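Local coordinates for putative sugar ABC transport system, substrate-binding protein (Bordetella parapertussis, PDB 5IX8), which probably binds a sugar in the periplasm as the substrate-binding component of an ABC transport system, at residues E8-R13 with I261-I266; Q14-G19 with R267-L272; V79-A84 with I103-P108; F116-D121 with P287-P292. All blocks are in the same frame, centred on the assembly; numbering follows the deposited sequence.

Contact 1: residues E8-R13 with I261-I266; sequences EPIVAR and IVQYAI
The carboxamide of Q263, on a helix, reads the backbone of I10 in the N-terminal loop at both of its polar atoms. I10 N donates to Q263 OE1 at 2.9 Å, almost straight (169°) although it arrives from above the carbonyl plane. In return Q263 NE2 gives a longer bond of 3.3 Å to I10 O, lying in the amide plane and on a lone pair of the carbonyl. A bend at chi2 (-67°) turns the Q263 amide toward the loop. The tight part lies one helical turn on, where I266 points at the loop: its CG2 meets I10 CD1 at 3.9 Å and its CD1 lies 3.8 Å from I10 O, while CG1 faces A12 CB. The other side is looser: P9 merely brushes the Q263 amide, E8 and V11 are exposed, and a water donates to I10 O at 2.8 Å while taking a weak bond from Q263 NE2. Q263 has further partners in R267 and in E40 of helix 28-43. Loop 8-13 thus runs along helix 254-270 before strand 17-22, and on the inner side of that helix I261 and A265 pack on strand 101-105.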
loop_
_atom_site.group_PDB
_atom_site.type_symbol
_atom_site.label_atom_id
_atom_site.label_comp_id
_atom_site.label_asym_id
_atom_site.label_seq_id
_atom_site.Cartn_x
_atom_site.Cartn_y
_atom_site.Cartn_z
ATOM N N GLU A 8 -8.523 -20.002 7.911
ATOM C CA GLU A 8 -7.882 -20.741 8.996
ATOM C C GLU A 8 -6.403 -20.974 8.652
ATOM O O GLU A 8 -6.080 -21.230 7.497
ATOM C CB GLU A 8 -8.619 -22.078 9.175
ATOM C CG GLU A 8 -7.796 -23.295 9.267
ATOM C CD GLU A 8 -8.605 -24.589 9.457
ATOM O OE1 GLU A 8 -9.723 -24.731 8.879
ATOM O OE2 GLU A 8 -8.093 -25.477 10.171
ATOM N N PRO A 9 -5.471 -20.827 9.592
ATOM C CA PRO A 9 -4.057 -21.087 9.249
ATOM C C PRO A 9 -3.804 -22.576 9.072
ATOM O O PRO A 9 -4.215 -23.386 9.906
ATOM C CB PRO A 9 -3.281 -20.539 10.452
ATOM C CG PRO A 9 -4.224 -20.620 11.571
ATOM C CD PRO A 9 -5.649 -20.493 11.014
ATOM N N ILE A 10 -3.079 -22.940 8.015
ATOM C CA ILE A 10 -2.623 -24.307 7.874
ATOM C C ILE A 10 -1.117 -24.310 7.643
ATOM O O ILE A 10 -0.461 -23.264 7.599
ATOM C CB ILE A 10 -3.359 -25.066 6.757
ATOM C CG1 ILE A 10 -3.148 -24.384 5.407
ATOM C CG2 ILE A 10 -4.875 -25.283 7.128
ATOM C CD1 ILE A 10 -3.634 -25.279 4.260
ATOM N N VAL A 11 -0.573 -25.515 7.503
ATOM C CA VAL A 11 0.864 -25.736 7.405
ATOM C C VAL A 11 1.167 -26.480 6.118
ATOM O O VAL A 11 0.469 -27.443 5.782
ATOM C CB VAL A 11 1.344 -26.544 8.615
ATOM C CG1 VAL A 11 2.833 -26.802 8.510
ATOM C CG2 VAL A 11 0.968 -25.809 9.892
ATOM N N ALA A 12 2.204 -26.039 5.408
ATOM C CA ALA A 12 2.609 -26.697 4.170
ATOM C C ALA A 12 3.134 -28.082 4.493
ATOM O O ALA A 12 3.874 -28.270 5.471
ATOM C CB ALA A 12 3.694 -25.890 3.445
ATOM N N ARG A 13 2.705 -29.059 3.703
ATOM C CA ARG A 13 3.288 -30.382 3.731
ATOM C C ARG A 13 4.274 -30.580 2.591
ATOM O O ARG A 13 5.317 -31.194 2.785
ATOM C CB ARG A 13 2.175 -31.449 3.713
ATOM C CG ARG A 13 1.257 -31.425 4.963
ATOM C CD ARG A 13 2.079 -31.477 6.272
ATOM N NE ARG A 13 1.255 -31.808 7.441
ATOM C CZ ARG A 13 0.399 -30.958 8.018
ATOM N NH1 ARG A 13 0.225 -29.738 7.504
ATOM N NH2 ARG A 13 -0.296 -31.323 9.093
ATOM N N ILE A 261 -0.797 -13.851 2.073
ATOM C CA ILE A 261 -0.062 -14.372 0.916
ATOM C C ILE A 261 0.459 -15.782 1.183
ATOM O O ILE A 261 0.363 -16.677 0.332
ATOM C CB ILE A 261 1.065 -13.386 0.543
ATOM C CG1 ILE A 261 0.424 -12.167 -0.178
ATOM C CG2 ILE A 261 2.118 -14.069 -0.313
ATOM C CD1 ILE A 261 1.328 -10.940 -0.225
ATOM N N VAL A 262 1.012 -16.008 2.369
ATOM C CA VAL A 262 1.512 -17.342 2.709
ATOM C C VAL A 262 0.371 -18.356 2.756
ATOM O O VAL A 262 0.478 -19.477 2.218
ATOM C CB VAL A 262 2.281 -17.291 4.042
ATOM C CG1 VAL A 262 2.633 -18.700 4.532
ATOM C CG2 VAL A 262 3.538 -16.448 3.863
ATOM N N GLN A 263 -0.736 -17.995 3.424
ATOM C CA GLN A 263 -1.828 -18.959 3.564
ATOM C C GLN A 263 -2.482 -19.274 2.218
ATOM O O GLN A 263 -2.915 -20.417 1.982
ATOM C CB GLN A 263 -2.866 -18.442 4.565
ATOM C CG GLN A 263 -2.309 -18.452 6.002
ATOM C CD GLN A 263 -2.079 -19.876 6.490
ATOM O OE1 GLN A 263 -2.745 -20.797 6.036
ATOM N NE2 GLN A 263 -1.122 -20.066 7.396
ATOM N N TYR A 264 -2.572 -18.274 1.332
ATOM C CA TYR A 264 -3.117 -18.509 -0.002
ATOM C C TYR A 264 -2.162 -19.350 -0.837
ATOM O O TYR A 264 -2.603 -20.250 -1.584
ATOM C CB TYR A 264 -3.393 -17.171 -0.723
ATOM C CG TYR A 264 -4.698 -16.470 -0.378
ATOM C CD1 TYR A 264 -5.020 -16.131 0.947
ATOM C CD2 TYR A 264 -5.607 -16.142 -1.390
ATOM C CE1 TYR A 264 -6.213 -15.509 1.247
ATOM C CE2 TYR A 264 -6.819 -15.500 -1.109
ATOM C CZ TYR A 264 -7.117 -15.191 0.204
ATOM O OH TYR A 264 -8.306 -14.558 0.486
ATOM N N ALA A 265 -0.852 -19.057 -0.739
ATOM C CA ALA A 265 0.134 -19.804 -1.530
ATOM C C ALA A 265 0.136 -21.291 -1.165
ATOM O O ALA A 265 0.258 -22.152 -2.058
ATOM C CB ALA A 265 1.539 -19.213 -1.352
ATOM N N ILE A 266 0.023 -21.623 0.133
ATOM C CA ILE A 266 0.026 -23.043 0.512
ATOM C C ILE A 266 -1.142 -23.754 -0.137
ATOM O O ILE A 266 -1.003 -24.873 -0.667
ATOM C CB ILE A 266 -0.033 -23.213 2.039
ATOM C CG1 ILE A 266 1.229 -22.672 2.705
ATOM C CG2 ILE A 266 -0.202 -24.686 2.411
ATOM C CD1 ILE A 266 1.075 -22.472 4.217
HETATM O O HOH W 1 -0.132 -21.502 9.785
#

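Contact 2: residues Q14-G19 with R267-L272; sequences QPLKLG and REHEGL
Backbone N of Q14 donates to E270 OE2 at 3.0 Å and 163°, approaching from above the carboxylate plane. The same oxygen also accepts from the backbone N of R13, so two successive amides of the N-terminal loop converge on one carboxylate atom, an arrangement that would probably favour the charged form. Beyond that bond the side chains of Q14 and E270 reach toward each other tip to tip, amide and carboxylate stacked with their planes only 12° apart; Q14 CD rests 3.8 Å from E270 CG.

H269, the residue before E270, meets Q14, P15 and L16. Its CG is anti to the backbone N (chi1 -165°), which swings the ring out to segment 14-19. Q14 OE1 sits over one ring face, offset toward the rim, while L16 CG makes an off-centre CH-pi contact 4.3 Å from the ring centroid. P15 O lies 3.0 Å from H269 CE1.

A water in the plane of the ring, at its edge, ties these groups together: it is 2.8 Å from H269 ND1 and donates to both Q14 O and E270 OE2. Behind them the helix closes in a Schellman motif at G271, whose positive phi lets L272 N bond back to R267 O. This surface contact joins the C-terminal end of helix 254-270 to the entry of strand 17-22, which lies between strands 47-53 and 77-80 in the parallel sheet.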
loop_
_atom_site.group_PDB
_atom_site.type_symbol
_atom_site.label_atom_id
_atom_site.label_comp_id
_atom_site.label_asym_id
_atom_site.label_seq_id
_atom_site.Cartn_x
_atom_site.Cartn_y
_atom_site.Cartn_z
ATOM N N GLN A 14 3.982 -30.058 1.416
ATOM C CA GLN A 14 4.913 -30.058 0.282
ATOM C C GLN A 14 5.914 -28.911 0.440
ATOM O O GLN A 14 5.531 -27.812 0.855
ATOM C CB GLN A 14 4.152 -29.888 -1.051
ATOM C CG GLN A 14 3.062 -30.935 -1.360
ATOM C CD GLN A 14 2.238 -30.628 -2.629
ATOM O OE1 GLN A 14 2.631 -29.814 -3.476
ATOM N NE2 GLN A 14 1.081 -31.286 -2.754
ATOM N N PRO A 15 7.194 -29.120 0.128
ATOM C CA PRO A 15 8.156 -28.007 0.226
ATOM C C PRO A 15 7.688 -26.819 -0.598
ATOM O O PRO A 15 7.236 -26.967 -1.739
ATOM C CB PRO A 15 9.457 -28.593 -0.330
ATOM C CG PRO A 15 9.317 -30.085 -0.102
ATOM C CD PRO A 15 7.837 -30.409 -0.183
ATOM N N LEU A 16 7.782 -25.636 -0.007
ATOM C CA LEU A 16 7.270 -24.426 -0.629
ATOM C C LEU A 16 8.249 -23.296 -0.358
ATOM O O LEU A 16 8.456 -22.918 0.800
ATOM C CB LEU A 16 5.874 -24.096 -0.093
ATOM C CG LEU A 16 5.008 -23.136 -0.937
ATOM C CD1 LEU A 16 3.587 -23.127 -0.412
ATOM C CD2 LEU A 16 5.587 -21.678 -1.030
ATOM N N LYS A 17 8.848 -22.764 -1.415
ATOM C CA LYS A 17 9.835 -21.688 -1.312
ATOM C C LYS A 17 9.310 -20.423 -1.968
ATOM O O LYS A 17 8.776 -20.466 -3.088
ATOM C CB LYS A 17 11.165 -22.089 -1.983
ATOM C CG LYS A 17 11.834 -23.297 -1.338
ATOM C CD LYS A 17 12.904 -23.927 -2.284
ATOM C CE LYS A 17 14.101 -23.062 -2.490
ATOM N NZ LYS A 17 15.381 -23.848 -2.740
ATOM N N LEU A 18 9.458 -19.302 -1.277
ATOM C CA LEU A 18 9.062 -17.999 -1.797
ATOM C C LEU A 18 10.281 -17.115 -2.016
ATOM O O LEU A 18 11.200 -17.095 -1.186
ATOM C CB LEU A 18 8.122 -17.256 -0.828
ATOM C CG LEU A 18 6.844 -17.957 -0.381
ATOM C CD1 LEU A 18 6.141 -17.153 0.751
ATOM C CD2 LEU A 18 5.951 -18.088 -1.549
ATOM N N GLY A 19 10.257 -16.334 -3.086
ATOM C CA GLY A 19 11.147 -15.180 -3.227
ATOM C C GLY A 19 10.277 -13.941 -3.264
ATOM O O GLY A 19 9.247 -13.940 -3.926
ATOM N N ARG A 267 -2.312 -23.116 -0.107
ATOM C CA ARG A 267 -3.501 -23.717 -0.696
ATOM C C ARG A 267 -3.343 -23.868 -2.193
ATOM O O ARG A 267 -3.668 -24.922 -2.758
ATOM C CB ARG A 267 -4.723 -22.868 -0.335
ATOM C CG ARG A 267 -5.078 -23.079 1.140
ATOM C CD ARG A 267 -6.072 -22.021 1.577
ATOM N NE ARG A 267 -6.620 -22.371 2.889
ATOM C CZ ARG A 267 -6.030 -22.086 4.037
ATOM N NH1 ARG A 267 -4.886 -21.381 4.073
ATOM N NH2 ARG A 267 -6.618 -22.480 5.143
ATOM N N GLU A 268 -2.865 -22.820 -2.869
ATOM C CA GLU A 268 -2.678 -22.916 -4.320
ATOM C C GLU A 268 -1.718 -24.050 -4.654
ATOM O O GLU A 268 -1.989 -24.880 -5.532
ATOM C CB GLU A 268 -2.151 -21.589 -4.862
ATOM C CG GLU A 268 -2.557 -21.280 -6.311
ATOM C CD GLU A 268 -1.703 -21.987 -7.355
ATOM O OE1 GLU A 268 -0.536 -22.349 -7.061
ATOM O OE2 GLU A 268 -2.207 -22.170 -8.497
ATOM N N HIS A 269 -0.631 -24.140 -3.895
ATOM C CA HIS A 269 0.422 -25.111 -4.162
ATOM C C HIS A 269 -0.062 -26.540 -3.985
ATOM O O HIS A 269 0.351 -27.439 -4.739
ATOM C CB HIS A 269 1.595 -24.828 -3.233
ATOM C CG HIS A 269 2.862 -25.509 -3.630
ATOM N ND1 HIS A 269 3.611 -26.245 -2.745
ATOM C CD2 HIS A 269 3.531 -25.539 -4.811
ATOM C CE1 HIS A 269 4.695 -26.699 -3.356
ATOM N NE2 HIS A 269 4.657 -26.309 -4.617
ATOM N N GLU A 270 -0.915 -26.783 -2.989
ATOM C CA GLU A 270 -1.352 -28.141 -2.675
ATOM C C GLU A 270 -2.735 -28.454 -3.221
ATOM O O GLU A 270 -3.295 -29.508 -2.891
ATOM C CB GLU A 270 -1.296 -28.357 -1.156
ATOM C CG GLU A 270 0.142 -28.134 -0.630
ATOM C CD GLU A 270 0.389 -28.597 0.798
ATOM O OE1 GLU A 270 -0.501 -29.250 1.380
ATOM O OE2 GLU A 270 1.515 -28.323 1.313
ATOM N N GLY A 271 -3.289 -27.579 -4.059
ATOM C CA GLY A 271 -4.567 -27.879 -4.695
ATOM C C GLY A 271 -5.736 -27.863 -3.739
ATOM O O GLY A 271 -6.714 -28.607 -3.935
ATOM N N LEU A 272 -5.679 -27.041 -2.732
ATOM C CA LEU A 272 -6.750 -26.922 -1.750
ATOM C C LEU A 272 -7.685 -25.787 -2.137
ATOM O O LEU A 272 -7.301 -24.894 -2.907
ATOM C CB LEU A 272 -6.154 -26.661 -0.369
ATOM C CG LEU A 272 -5.062 -27.656 0.077
ATOM C CD1 LEU A 272 -4.458 -27.235 1.419
ATOM C CD2 LEU A 272 -5.589 -29.079 0.120
HETATM O O HOH W 2 3.211 -26.670 -0.009
#

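Contact 3: residues V79-A84 with I103-P108; sequences VLSPAA and ISAGIP
Strands 77-80 and 101-105 are the two parallel arms of a beta-alpha-beta unit, connected through helix 89-97, in the Rossmann-like sheet of a periplasmic binding protein lobe. Two backbone hydrogen bonds fix the pairing of V79 with I103 and L80 with S104. L80 N donates to I103 O at 2.9 Å, almost along the C=O axis; A105 N returns to L80 O at 2.9 Å but from above the carbonyl plane. Beside the first, V79 CA makes a CA-H...O contact with the same I103 O.

A side-chain bond carries the register past the strand end. S81 OG, anti to its own carbonyl carbon (chi1 -60°), donates to A105 O at 2.8 Å, again from above that carbonyl's plane. I107 N makes a weak bond to this same oxygen, in the turn where G106 takes positive phi.

Apolar contacts fill the rest. On the face bearing V79 and I103, V79 CG1 meets A105 CB at 3.7 Å, and I261 of helix 254-270 packs against all three residues. Beyond the strands, I107 CD1 lies 3.5 Å from P82 CD, the two side chains running past each other in opposite directions. I107 achieves this with CG1 in the crowded position between backbone N and carbonyl carbon.

On the face of L80 and S104 a water bridges the strand ends. It donates to L80 O and I107 O and accepts from S104 OG at 2.6 Å, a hydroxyl also hydrogen-bonded to Y286 OH.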
loop_
_atom_site.group_PDB
_atom_site.type_symbol
_atom_site.label_atom_id
_atom_site.label_comp_id
_atom_site.label_asym_id
_atom_site.label_seq_id
_atom_site.Cartn_x
_atom_site.Cartn_y
_atom_site.Cartn_z
ATOM N N VAL A 79 6.880 -13.241 -5.090
ATOM C CA VAL A 79 5.932 -12.278 -4.534
ATOM C C VAL A 79 6.430 -10.890 -4.908
ATOM O O VAL A 79 7.584 -10.560 -4.638
ATOM C CB VAL A 79 5.824 -12.427 -3.005
ATOM C CG1 VAL A 79 4.863 -11.378 -2.413
ATOM C CG2 VAL A 79 5.421 -13.851 -2.640
ATOM N N LEU A 80 5.575 -10.086 -5.543
ATOM C CA LEU A 80 6.000 -8.877 -6.231
ATOM C C LEU A 80 5.160 -7.684 -5.788
ATOM O O LEU A 80 3.934 -7.709 -5.924
ATOM C CB LEU A 80 5.868 -9.063 -7.751
ATOM C CG LEU A 80 6.058 -7.800 -8.583
ATOM C CD1 LEU A 80 7.493 -7.251 -8.377
ATOM C CD2 LEU A 80 5.728 -8.122 -10.068
ATOM N N SER A 81 5.825 -6.647 -5.274
ATOM C CA SER A 81 5.280 -5.287 -5.203
ATOM C C SER A 81 6.097 -4.452 -6.169
ATOM O O SER A 81 7.275 -4.194 -5.891
ATOM C CB SER A 81 5.383 -4.705 -3.792
ATOM O OG SER A 81 4.682 -5.478 -2.844
ATOM N N PRO A 82 5.543 -4.011 -7.295
ATOM C CA PRO A 82 6.387 -3.494 -8.382
ATOM C C PRO A 82 6.749 -2.023 -8.233
ATOM O O PRO A 82 6.003 -1.214 -7.682
ATOM C CB PRO A 82 5.506 -3.713 -9.623
ATOM C CG PRO A 82 4.107 -3.471 -9.084
ATOM C CD PRO A 82 4.117 -4.081 -7.677
ATOM N N ALA A 83 7.909 -1.679 -8.776
ATOM C CA ALA A 83 8.385 -0.298 -8.766
ATOM C C ALA A 83 7.743 0.564 -9.849
ATOM O O ALA A 83 8.011 1.771 -9.913
ATOM C CB ALA A 83 9.903 -0.262 -8.919
ATOM N N ALA A 84 6.945 -0.029 -10.715
ATOM C CA ALA A 84 6.150 0.690 -11.697
ATOM C C ALA A 84 4.985 -0.210 -12.049
ATOM O O ALA A 84 5.069 -1.433 -11.903
ATOM C CB ALA A 84 6.941 1.008 -12.965
ATOM N N ILE A 103 2.822 -13.841 -7.344
ATOM C CA ILE A 103 1.763 -13.325 -6.488
ATOM C C ILE A 103 1.949 -11.823 -6.367
ATOM O O ILE A 103 3.040 -11.352 -6.019
ATOM C CB ILE A 103 1.800 -13.989 -5.098
ATOM C CG1 ILE A 103 1.623 -15.513 -5.247
ATOM C CG2 ILE A 103 0.746 -13.364 -4.139
ATOM C CD1 ILE A 103 1.984 -16.322 -3.956
ATOM N N SER A 104 0.877 -11.078 -6.603
ATOM C CA SER A 104 0.888 -9.622 -6.442
ATOM C C SER A 104 0.650 -9.270 -4.984
ATOM O O SER A 104 -0.297 -9.781 -4.374
ATOM C CB SER A 104 -0.224 -9.023 -7.320
ATOM O OG SER A 104 -0.526 -7.672 -6.995
ATOM N N ALA A 105 1.509 -8.407 -4.408
ATOM C CA ALA A 105 1.383 -8.014 -3.006
ATOM C C ALA A 105 1.176 -6.514 -2.866
ATOM O O ALA A 105 1.975 -5.722 -3.384
ATOM C CB ALA A 105 2.629 -8.436 -2.229
ATOM N N GLY A 106 0.108 -6.123 -2.146
ATOM C CA GLY A 106 -0.076 -4.753 -1.678
ATOM C C GLY A 106 -0.582 -3.728 -2.676
ATOM O O GLY A 106 -1.422 -2.896 -2.329
ATOM N N ILE A 107 -0.053 -3.744 -3.894
ATOM C CA ILE A 107 -0.406 -2.751 -4.912
ATOM C C ILE A 107 -0.567 -3.441 -6.260
ATOM O O ILE A 107 0.023 -4.499 -6.512
ATOM C CB ILE A 107 0.667 -1.653 -5.013
ATOM C CG1 ILE A 107 2.069 -2.297 -4.938
ATOM C CG2 ILE A 107 0.464 -0.632 -3.872
ATOM C CD1 ILE A 107 3.151 -1.427 -5.536
ATOM N N PRO A 108 -1.382 -2.854 -7.155
ATOM C CA PRO A 108 -1.648 -3.498 -8.451
ATOM C C PRO A 108 -0.411 -3.550 -9.348
ATOM O O PRO A 108 0.441 -2.654 -9.328
ATOM C CB PRO A 108 -2.696 -2.587 -9.099
ATOM C CG PRO A 108 -3.220 -1.728 -8.044
ATOM C CD PRO A 108 -2.160 -1.615 -6.977
HETATM O O HOH W 3 1.700 -6.395 -7.326
#

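Contact 4: residues F116-D121 with P287-P292; sequences FGVLQD and PHFNVP
In the parallel beta-alpha sheet of a periplasmic binding protein lobe, strand 288-290 is one of the two outermost strands, lying beside strand 116-119 at 11° between their directions. Just before the ladder, F116 CA makes a CA-H...O contact with P287 O; the F116 ring itself leads off toward helix 254-270. G117 N donates to P287 O at 2.9 Å, and G117 O accepts from F289 N. V118 places CG1 at the edge of the F289 ring, on the face covered by I261 and Y264. L119 N then bonds F289 O at 2.8 Å, nearly straight (173°) and along the C=O axis, while L119 O takes V291 N. Its CG stands in the crowded position, chi1 56°, which puts CD2 3.7 Å from H288 CB. Q120 runs extended beyond CG across V291: NE2 donates to V291 O at 3.2 Å from above that carbonyl's plane, and weakly to P292 O. At D121 the strand gives way to helix 122-135; D121 is the N-cap residue, and its OD1 hydrogen-bonds L124 N. The backbone N of D121 donates to a water at 2.9 Å, and that water gives a 2.7 Å hydrogen bond to V291 O.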
loop_
_atom_site.group_PDB
_atom_site.type_symbol
_atom_site.label_atom_id
_atom_site.label_comp_id
_atom_site.label_asym_id
_atom_site.label_seq_id
_atom_site.Cartn_x
_atom_site.Cartn_y
_atom_site.Cartn_z
ATOM N N PHE A 116 -2.385 -14.690 -8.511
ATOM C CA PHE A 116 -3.387 -14.007 -7.698
ATOM C C PHE A 116 -2.678 -12.903 -6.933
ATOM O O PHE A 116 -1.448 -12.814 -6.923
ATOM C CB PHE A 116 -4.128 -14.950 -6.718
ATOM C CG PHE A 116 -3.235 -15.559 -5.665
ATOM C CD1 PHE A 116 -2.556 -16.747 -5.917
ATOM C CD2 PHE A 116 -3.031 -14.919 -4.450
ATOM C CE1 PHE A 116 -1.708 -17.303 -4.940
ATOM C CE2 PHE A 116 -2.230 -15.485 -3.471
ATOM C CZ PHE A 116 -1.547 -16.662 -3.717
ATOM N N GLY A 117 -3.476 -12.058 -6.291
ATOM C CA GLY A 117 -2.943 -10.973 -5.501
ATOM C C GLY A 117 -3.625 -10.866 -4.150
ATOM O O GLY A 117 -4.720 -11.386 -3.930
ATOM N N VAL A 118 -2.941 -10.187 -3.233
ATOM C CA VAL A 118 -3.515 -9.819 -1.945
ATOM C C VAL A 118 -3.181 -8.358 -1.770
ATOM O O VAL A 118 -1.997 -8.003 -1.702
ATOM C CB VAL A 118 -2.942 -10.638 -0.771
ATOM C CG1 VAL A 118 -3.521 -10.122 0.528
ATOM C CG2 VAL A 118 -3.236 -12.148 -0.926
ATOM N N LEU A 119 -4.205 -7.507 -1.729
ATOM C CA LEU A 119 -3.920 -6.069 -1.641
ATOM C C LEU A 119 -5.119 -5.381 -1.006
ATOM O O LEU A 119 -5.703 -5.930 -0.071
ATOM C CB LEU A 119 -3.537 -5.506 -3.023
ATOM C CG LEU A 119 -4.478 -5.670 -4.235
ATOM C CD1 LEU A 119 -4.157 -4.558 -5.242
ATOM C CD2 LEU A 119 -4.333 -7.013 -4.934
ATOM N N GLN A 120 -5.390 -4.139 -1.404
ATOM C CA GLN A 120 -6.596 -3.426 -1.002
ATOM C C GLN A 120 -7.113 -2.654 -2.199
ATOM O O GLN A 120 -6.425 -2.517 -3.215
ATOM C CB GLN A 120 -6.361 -2.453 0.160
ATOM C CG GLN A 120 -6.238 -3.095 1.524
ATOM C CD GLN A 120 -6.124 -2.062 2.640
ATOM O OE1 GLN A 120 -5.351 -1.131 2.544
ATOM N NE2 GLN A 120 -6.913 -2.219 3.678
ATOM N N ASP A 121 -8.330 -2.128 -2.060
ATOM C CA ASP A 121 -8.997 -1.395 -3.133
ATOM C C ASP A 121 -8.539 0.060 -3.066
ATOM O O ASP A 121 -9.004 0.827 -2.224
ATOM C CB ASP A 121 -10.510 -1.509 -2.954
ATOM C CG ASP A 121 -11.292 -0.904 -4.081
ATOM O OD1 ASP A 121 -10.794 0.032 -4.744
ATOM O OD2 ASP A 121 -12.435 -1.375 -4.306
ATOM N N PRO A 287 -7.223 -12.518 -10.222
ATOM C CA PRO A 287 -7.986 -12.753 -8.986
ATOM C C PRO A 287 -7.227 -12.207 -7.794
ATOM O O PRO A 287 -6.009 -12.332 -7.726
ATOM C CB PRO A 287 -8.074 -14.277 -8.914
ATOM C CG PRO A 287 -7.817 -14.734 -10.329
ATOM C CD PRO A 287 -6.817 -13.780 -10.871
ATOM N N HIS A 288 -7.944 -11.579 -6.857
ATOM C CA HIS A 288 -7.209 -10.918 -5.788
ATOM C C HIS A 288 -8.113 -10.737 -4.585
ATOM O O HIS A 288 -9.331 -10.557 -4.728
ATOM C CB HIS A 288 -6.660 -9.557 -6.240
ATOM C CG HIS A 288 -7.701 -8.591 -6.687
ATOM N ND1 HIS A 288 -8.311 -8.672 -7.926
ATOM C CD2 HIS A 288 -8.223 -7.493 -6.076
ATOM C CE1 HIS A 288 -9.184 -7.680 -8.045
ATOM N NE2 HIS A 288 -9.161 -6.960 -6.934
ATOM N N PHE A 289 -7.506 -10.801 -3.396
ATOM C CA PHE A 289 -8.218 -10.501 -2.160
ATOM C C PHE A 289 -7.939 -9.065 -1.786
ATOM O O PHE A 289 -6.777 -8.640 -1.789
ATOM C CB PHE A 289 -7.781 -11.413 -1.008
ATOM C CG PHE A 289 -8.526 -11.144 0.279
ATOM C CD1 PHE A 289 -9.847 -11.560 0.427
ATOM C CD2 PHE A 289 -7.910 -10.458 1.330
ATOM C CE1 PHE A 289 -10.543 -11.299 1.599
ATOM C CE2 PHE A 289 -8.602 -10.173 2.503
ATOM C CZ PHE A 289 -9.925 -10.599 2.641
ATOM N N ASN A 290 -8.988 -8.332 -1.432
ATOM C CA ASN A 290 -8.834 -6.966 -0.935
ATOM C C ASN A 290 -9.103 -6.968 0.554
ATOM O O ASN A 290 -10.221 -7.286 0.964
ATOM C CB ASN A 290 -9.818 -6.008 -1.612
ATOM C CG ASN A 290 -9.413 -5.639 -3.051
ATOM O OD1 ASN A 290 -8.254 -5.425 -3.343
ATOM N ND2 ASN A 290 -10.392 -5.571 -3.947
ATOM N N VAL A 291 -8.110 -6.586 1.357
ATOM C CA VAL A 291 -8.332 -6.486 2.804
ATOM C C VAL A 291 -9.284 -5.328 3.071
ATOM O O VAL A 291 -9.095 -4.243 2.516
ATOM C CB VAL A 291 -7.013 -6.281 3.547
ATOM C CG1 VAL A 291 -7.300 -6.153 5.051
ATOM C CG2 VAL A 291 -6.017 -7.436 3.280
ATOM N N PRO A 292 -10.302 -5.491 3.907
ATOM C CA PRO A 292 -11.233 -4.380 4.131
ATOM C C PRO A 292 -10.526 -3.154 4.688
ATOM O O PRO A 292 -9.513 -3.247 5.390
ATOM C CB PRO A 292 -12.247 -4.957 5.127
ATOM C CG PRO A 292 -12.268 -6.419 4.812
ATOM C CD PRO A 292 -10.858 -6.782 4.365
HETATM O O HOH W 4 -9.927 -3.159 0.195
#

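Contacts 3 and 4 join neighbouring strands of one parallel sheet; contacts 1 and 2 fasten the N-terminal loop to helix 254-270, which packs on that sheet, and contact 2 leads into it through strand 17-22. Contact 3 is wholly buried, contacts 1 and 4 partly, and contact 2 lies at the surface. Contacts 3 and 4 are built on backbone ladders, supplemented by side-chain bonds and a water each; in contacts 1 and 2 every direct hydrogen bond between the segments pairs a side chain with a backbone atom. I261 of the helix also reaches A105 of contact 3 and V118 of contact 4, while S104 O bonds V118 N between those two.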